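Local coordinates for [PSI+] inducibility protein 3 (Saccharomyces cerevisiae, PDB 1YNZ), which promotes de novo induction of the [PSI+] prion form of SUP35 when overproduced, and is represented here by its SH3 domain, at residues Glu3-Leu8 against Val27-Lys32; Leu8-Pro13 against Leu21-Lys26. One frame throughout, in Å; residues are numbered along the deposited sequence.

Overall arrangement
Both contacts lie within the single SH3 domain of this chain and share Leu-8, with centres about 11 Å apart. Along the sequence contact 2 is nested inside contact 1: strand 4-7 runs into 8-13, the chain returns through 21-26, and strand 26-32 then pairs with strand 4-7. The two are joined by probable hydrogen bonds from Gly-24 N to Ala-7 O (2.8 Å) and from Ala-7 N to Asp-25 O (2.9 Å), and by Leu-21 packing against Val-27. Contact 1 thus supplies sheet pairing, while contact 2 joins the two arms of the RT loop, which borders the peptide-binding surface in SH3 domains and whose base is closed by the Ala-7 bonds.

Contact 1: residues Glu3-Leu8 against Val27-Lys32; sequences EYVEAL and VQLLEK
With chi1 at -72°, Tyr-4 has its CG anti to the carbonyl carbon, and Gln-28 keeps CG trans to its own nitrogen (chi1 -175°) with the chain extended beyond; these settings bring the phenol ring against the glutamine. Gln-28 CA sits over one face of the ring, 3.9 Å from its centroid, in a CH-pi contact offset toward the rim. Farther along, Gln-28 CB meets Tyr-4 CE2 at 3.7 Å and the glutamine crosses the ring obliquely, the amide and ring planes 28° apart. Tyr-4 OH and Gln-28 NE2 approach to 3.5 Å, but the angle is too poor for a hydrogen bond. Phe-58 also stacks on the Tyr-4 ring, tying this pair to the C-terminal end of the chain.

In the backbone, Val-5 and Val-27 form an antiparallel hydrogen-bonded pair. Val-27 N gives a nearly straight bond to Val-5 O (2.9 Å), while Val-5 N reaches Val-27 O at 3.1 Å along a more bent path. Leu-29 N extends the ladder to Glu-3 O at 2.8 Å. On the other face of the sheet from Tyr-4, Val-5 CG2 packs on Val-27 CB at 4.0 Å, and Val-5 CG1 comes within 4.4 Å of Leu-29 CD2. Both valines are buried there, where Val-54, Leu-19, Leu-21 and Phe-49 adjoin them. Leu-29 CB lies against Glu-3 O. Opposite Phe-58, Glu-3 and Tyr-4 together make a classic beta bulge at the start of strand 4-7. Antiparallel pairing of strands 4-7 and 26-32 beside the hydrophobic core is characteristic of the SH3 fold.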
loop_
_atom_site.group_PDB
_atom_site.type_symbol
_atom_site.label_atom_id
_atom_site.label_comp_id
_atom_site.label_asym_id
_atom_site.label_seq_id
_atom_site.Cartn_x
_atom_site.Cartn_y
_atom_site.Cartn_z
ATOM N N GLU A 3 4.202 10.455 -2.353
ATOM C CA GLU A 3 2.747 10.570 -2.250
ATOM C C GLU A 3 2.030 9.469 -3.041
ATOM O O GLU A 3 0.866 9.186 -2.777
ATOM C CB GLU A 3 2.281 11.929 -2.773
ATOM C CG GLU A 3 0.784 12.008 -3.050
ATOM C CD GLU A 3 0.372 13.321 -3.670
ATOM O OE1 GLU A 3 1.113 13.807 -4.557
ATOM O OE2 GLU A 3 -0.705 13.849 -3.288
ATOM N N TYR A 4 2.697 8.917 -4.053
ATOM C CA TYR A 4 2.348 7.603 -4.582
ATOM C C TYR A 4 3.544 6.661 -4.498
ATOM O O TYR A 4 4.687 7.076 -4.543
ATOM C CB TYR A 4 1.843 7.669 -6.013
ATOM C CG TYR A 4 0.466 8.263 -6.194
ATOM C CD1 TYR A 4 0.263 9.632 -6.079
ATOM C CD2 TYR A 4 -0.623 7.467 -6.524
ATOM C CE1 TYR A 4 -0.983 10.196 -6.275
ATOM C CE2 TYR A 4 -1.886 8.026 -6.723
ATOM C CZ TYR A 4 -2.053 9.395 -6.593
ATOM O OH TYR A 4 -3.278 9.990 -6.783
ATOM N N VAL A 5 3.234 5.383 -4.348
ATOM C CA VAL A 5 4.205 4.316 -4.136
ATOM C C VAL A 5 3.782 3.110 -4.980
ATOM O O VAL A 5 2.602 2.893 -5.223
ATOM C CB VAL A 5 4.319 3.912 -2.610
ATOM C CG1 VAL A 5 4.892 5.038 -1.777
ATOM C CG2 VAL A 5 2.976 3.498 -2.040
ATOM N N GLU A 6 4.743 2.319 -5.429
ATOM C CA GLU A 6 4.441 1.181 -6.280
ATOM C C GLU A 6 4.746 -0.154 -5.589
ATOM O O GLU A 6 5.826 -0.368 -5.073
ATOM C CB GLU A 6 5.198 1.317 -7.596
ATOM C CG GLU A 6 4.826 0.279 -8.637
ATOM C CD GLU A 6 5.908 0.097 -9.661
ATOM O OE1 GLU A 6 6.462 1.119 -10.129
ATOM O OE2 GLU A 6 6.218 -1.060 -9.988
ATOM N N ALA A 7 3.772 -1.051 -5.597
ATOM C CA ALA A 7 3.945 -2.372 -5.031
ATOM C C ALA A 7 4.912 -3.195 -5.878
ATOM O O ALA A 7 4.796 -3.273 -7.089
ATOM C CB ALA A 7 2.589 -3.094 -4.911
ATOM N N LEU A 8 5.872 -3.797 -5.207
ATOM C CA LEU A 8 6.829 -4.696 -5.815
ATOM C C LEU A 8 6.461 -6.137 -5.563
ATOM O O LEU A 8 6.862 -7.015 -6.316
ATOM C CB LEU A 8 8.208 -4.457 -5.207
ATOM C CG LEU A 8 8.980 -3.253 -5.705
ATOM C CD1 LEU A 8 10.114 -2.935 -4.731
ATOM C CD2 LEU A 8 9.504 -3.534 -7.101
ATOM N N VAL A 27 -0.235 3.115 -5.470
ATOM C CA VAL A 27 -1.073 3.336 -4.318
ATOM C C VAL A 27 -0.867 4.774 -3.873
ATOM O O VAL A 27 0.253 5.178 -3.583
ATOM C CB VAL A 27 -0.687 2.364 -3.169
ATOM C CG1 VAL A 27 -1.593 2.531 -1.974
ATOM C CG2 VAL A 27 -0.729 0.929 -3.645
ATOM N N GLN A 28 -1.939 5.558 -3.848
ATOM C CA GLN A 28 -1.894 6.855 -3.204
ATOM C C GLN A 28 -1.569 6.645 -1.730
ATOM O O GLN A 28 -2.240 5.884 -1.053
ATOM C CB GLN A 28 -3.226 7.577 -3.349
ATOM C CG GLN A 28 -3.212 8.997 -2.809
ATOM C CD GLN A 28 -4.467 9.766 -3.180
ATOM O OE1 GLN A 28 -5.567 9.251 -3.075
ATOM N NE2 GLN A 28 -4.298 10.996 -3.616
ATOM N N LEU A 29 -0.526 7.314 -1.249
ATOM C CA LEU A 29 -0.096 7.190 0.138
ATOM C C LEU A 29 -0.767 8.258 1.026
ATOM O O LEU A 29 -0.445 9.438 0.927
ATOM C CB LEU A 29 1.436 7.269 0.224
ATOM C CG LEU A 29 2.030 7.234 1.639
ATOM C CD1 LEU A 29 1.690 5.925 2.351
ATOM C CD2 LEU A 29 3.533 7.456 1.575
ATOM N N LEU A 30 -1.701 7.811 1.874
ATOM C CA LEU A 30 -2.502 8.673 2.756
ATOM C C LEU A 30 -1.803 8.994 4.106
ATOM O O LEU A 30 -1.893 10.102 4.628
ATOM C CB LEU A 30 -3.901 8.057 2.977
ATOM C CG LEU A 30 -4.727 7.733 1.703
ATOM C CD1 LEU A 30 -6.017 6.994 2.030
ATOM C CD2 LEU A 30 -5.042 8.968 0.851
ATOM N N GLU A 31 -1.132 8.012 4.673
ATOM C CA GLU A 31 -0.180 8.281 5.730
ATOM C C GLU A 31 0.732 7.107 6.048
ATOM O O GLU A 31 0.352 5.946 5.975
ATOM C CB GLU A 31 -0.854 8.782 7.015
ATOM C CG GLU A 31 -1.597 7.763 7.843
ATOM C CD GLU A 31 -2.353 8.422 8.971
ATOM O OE1 GLU A 31 -3.573 8.606 8.813
ATOM O OE2 GLU A 31 -1.738 8.776 9.992
ATOM N N LYS A 32 1.958 7.460 6.381
ATOM C CA LYS A 32 2.914 6.536 6.915
ATOM C C LYS A 32 2.553 6.479 8.381
ATOM O O LYS A 32 2.829 7.398 9.115
ATOM C CB LYS A 32 4.335 7.049 6.664
ATOM C CG LYS A 32 4.683 7.172 5.172
ATOM C CD LYS A 32 5.949 7.989 4.918
ATOM C CE LYS A 32 5.640 9.442 4.543
ATOM N NZ LYS A 32 6.667 10.442 5.046
#

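Contact 2: residues Leu8-Pro13 against Leu21-Lys26; sequences LYQFDP and LKPGDK
Two backbone hydrogen bonds join Phe-11 and Leu-21 as a single antiparallel bridge. Leu-21 N meets Phe-11 O at 2.9 Å, whereas the return bond from Phe-11 N to Leu-21 O (3.0 Å) is more bent, 134° at the hydrogen. Leu-21 O also receives a CA-H...O contact from Gln-10 CA at 3.1 Å.

Van der Waals contacts flank the bridge. Phe-11 CB and Leu-21 CB meet at 4.1 Å, and the Pro-23 ring packs on the opposing backbone, its CB against Leu-8 O and its CG near Gln-10 N.

Among the polar side chains, Gln-10 and Lys-22 run side by side in the same direction. The bend of Lys-22 at chi2 (-71°) brings its CD to 3.5 Å from Gln-10 OE1. Gln-10 NE2 donates to Asp-12 OD1 at 2.7 Å, on the syn lone pair and close to the amide plane, a bond that would hold the amide in this rotation. Asp-25 OD2 accepts Lys-22 N from above its carboxylate plane (3.1 Å) across the type II turn, which also has the backbone bond from Asp-25 N to Lys-22 O.

The bridge joins the two arms of the RT loop of the SH3 fold, between strands 4-7 and 26-32. Inward, Phe-11 and Leu-21 pack on Tyr-53 and on Phe-49 of strand 45-50, while Leu-21 also reaches Val-54 of strand 54-56.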
loop_
_atom_site.group_PDB
_atom_site.type_symbol
_atom_site.label_atom_id
_atom_site.label_comp_id
_atom_site.label_asym_id
_atom_site.label_seq_id
_atom_site.Cartn_x
_atom_site.Cartn_y
_atom_site.Cartn_z
ATOM N N LEU A 8 5.872 -3.797 -5.207
ATOM C CA LEU A 8 6.829 -4.696 -5.815
ATOM C C LEU A 8 6.461 -6.137 -5.563
ATOM O O LEU A 8 6.862 -7.015 -6.316
ATOM C CB LEU A 8 8.208 -4.457 -5.207
ATOM C CG LEU A 8 8.980 -3.253 -5.705
ATOM C CD1 LEU A 8 10.114 -2.935 -4.731
ATOM C CD2 LEU A 8 9.504 -3.534 -7.101
ATOM N N TYR A 9 5.748 -6.371 -4.469
ATOM C CA TYR A 9 5.384 -7.711 -4.020
ATOM C C TYR A 9 3.863 -7.814 -3.811
ATOM O O TYR A 9 3.177 -6.814 -3.548
ATOM C CB TYR A 9 6.154 -8.064 -2.726
ATOM C CG TYR A 9 7.638 -7.763 -2.774
ATOM C CD1 TYR A 9 8.547 -8.706 -3.237
ATOM C CD2 TYR A 9 8.133 -6.529 -2.368
ATOM C CE1 TYR A 9 9.926 -8.432 -3.297
ATOM C CE2 TYR A 9 9.505 -6.235 -2.435
ATOM C CZ TYR A 9 10.402 -7.194 -2.893
ATOM O OH TYR A 9 11.754 -6.902 -2.959
ATOM N N GLN A 10 3.350 -9.032 -3.948
ATOM C CA GLN A 10 1.952 -9.344 -3.631
ATOM C C GLN A 10 1.651 -9.439 -2.108
ATOM O O GLN A 10 2.135 -10.334 -1.397
ATOM C CB GLN A 10 1.492 -10.630 -4.341
ATOM C CG GLN A 10 -0.006 -10.906 -4.130
ATOM C CD GLN A 10 -0.663 -11.760 -5.211
ATOM O OE1 GLN A 10 -0.362 -11.646 -6.388
ATOM N NE2 GLN A 10 -1.597 -12.585 -4.795
ATOM N N PHE A 11 0.851 -8.491 -1.625
ATOM C CA PHE A 11 0.293 -8.541 -0.283
ATOM C C PHE A 11 -1.150 -9.040 -0.356
ATOM O O PHE A 11 -2.026 -8.371 -0.885
ATOM C CB PHE A 11 0.335 -7.157 0.365
ATOM C CG PHE A 11 -0.342 -7.092 1.707
ATOM C CD1 PHE A 11 -0.030 -7.997 2.705
ATOM C CD2 PHE A 11 -1.292 -6.132 1.971
ATOM C CE1 PHE A 11 -0.656 -7.934 3.945
ATOM C CE2 PHE A 11 -1.917 -6.067 3.200
ATOM C CZ PHE A 11 -1.597 -6.974 4.185
ATOM N N ASP A 12 -1.373 -10.231 0.180
ATOM C CA ASP A 12 -2.690 -10.824 0.261
ATOM C C ASP A 12 -3.327 -10.386 1.588
ATOM O O ASP A 12 -2.802 -10.673 2.664
ATOM C CB ASP A 12 -2.586 -12.354 0.168
ATOM C CG ASP A 12 -2.024 -12.835 -1.167
ATOM O OD1 ASP A 12 -2.545 -12.468 -2.226
ATOM O OD2 ASP A 12 -1.054 -13.598 -1.253
ATOM N N PRO A 13 -4.447 -9.673 1.521
ATOM C CA PRO A 13 -5.078 -9.156 2.740
ATOM C C PRO A 13 -5.776 -10.275 3.535
ATOM O O PRO A 13 -6.535 -11.054 2.962
ATOM C CB PRO A 13 -6.059 -8.104 2.216
ATOM C CG PRO A 13 -6.345 -8.492 0.800
ATOM C CD PRO A 13 -5.207 -9.326 0.304
ATOM N N LEU A 21 -2.451 -5.981 -2.457
ATOM C CA LEU A 21 -1.565 -5.396 -3.471
ATOM C C LEU A 21 -1.015 -6.432 -4.440
ATOM O O LEU A 21 -0.548 -7.473 -4.031
ATOM C CB LEU A 21 -0.373 -4.686 -2.820
ATOM C CG LEU A 21 -0.604 -3.520 -1.862
ATOM C CD1 LEU A 21 0.731 -3.130 -1.224
ATOM C CD2 LEU A 21 -1.248 -2.316 -2.556
ATOM N N LYS A 22 -1.080 -6.112 -5.727
ATOM C CA LYS A 22 -0.387 -6.851 -6.769
ATOM C C LYS A 22 0.817 -6.019 -7.183
ATOM O O LYS A 22 0.765 -4.786 -7.155
ATOM C CB LYS A 22 -1.297 -7.080 -7.970
ATOM C CG LYS A 22 -2.643 -7.629 -7.614
ATOM C CD LYS A 22 -2.571 -9.075 -7.150
ATOM C CE LYS A 22 -3.257 -10.058 -8.123
ATOM N NZ LYS A 22 -2.332 -10.687 -9.136
ATOM N N PRO A 23 1.902 -6.678 -7.560
ATOM C CA PRO A 23 3.073 -5.973 -8.096
ATOM C C PRO A 23 2.739 -5.076 -9.312
ATOM O O PRO A 23 2.141 -5.517 -10.306
ATOM C CB PRO A 23 4.024 -7.113 -8.474
ATOM C CG PRO A 23 3.578 -8.261 -7.698
ATOM C CD PRO A 23 2.100 -8.139 -7.517
ATOM N N GLY A 24 3.098 -3.801 -9.209
ATOM C CA GLY A 24 2.779 -2.824 -10.236
ATOM C C GLY A 24 1.647 -1.875 -9.900
ATOM O O GLY A 24 1.404 -0.939 -10.659
ATOM N N ASP A 25 0.950 -2.127 -8.795
ATOM C CA ASP A 25 -0.108 -1.255 -8.275
ATOM C C ASP A 25 0.486 0.037 -7.733
ATOM O O ASP A 25 1.334 0.008 -6.850
ATOM C CB ASP A 25 -0.869 -1.914 -7.098
ATOM C CG ASP A 25 -1.911 -2.962 -7.532
ATOM O OD1 ASP A 25 -2.150 -3.160 -8.737
ATOM O OD2 ASP A 25 -2.563 -3.618 -6.687
ATOM N N LYS A 26 0.025 1.161 -8.260
ATOM C CA LYS A 26 0.345 2.470 -7.711
ATOM C C LYS A 26 -0.705 2.823 -6.671
ATOM O O LYS A 26 -1.897 2.849 -6.961
ATOM C CB LYS A 26 0.383 3.555 -8.799
ATOM C CG LYS A 26 1.717 3.685 -9.525
ATOM C CD LYS A 26 1.916 2.610 -10.562
ATOM C CE LYS A 26 1.160 2.946 -11.833
ATOM N NZ LYS A 26 0.822 1.701 -12.567
#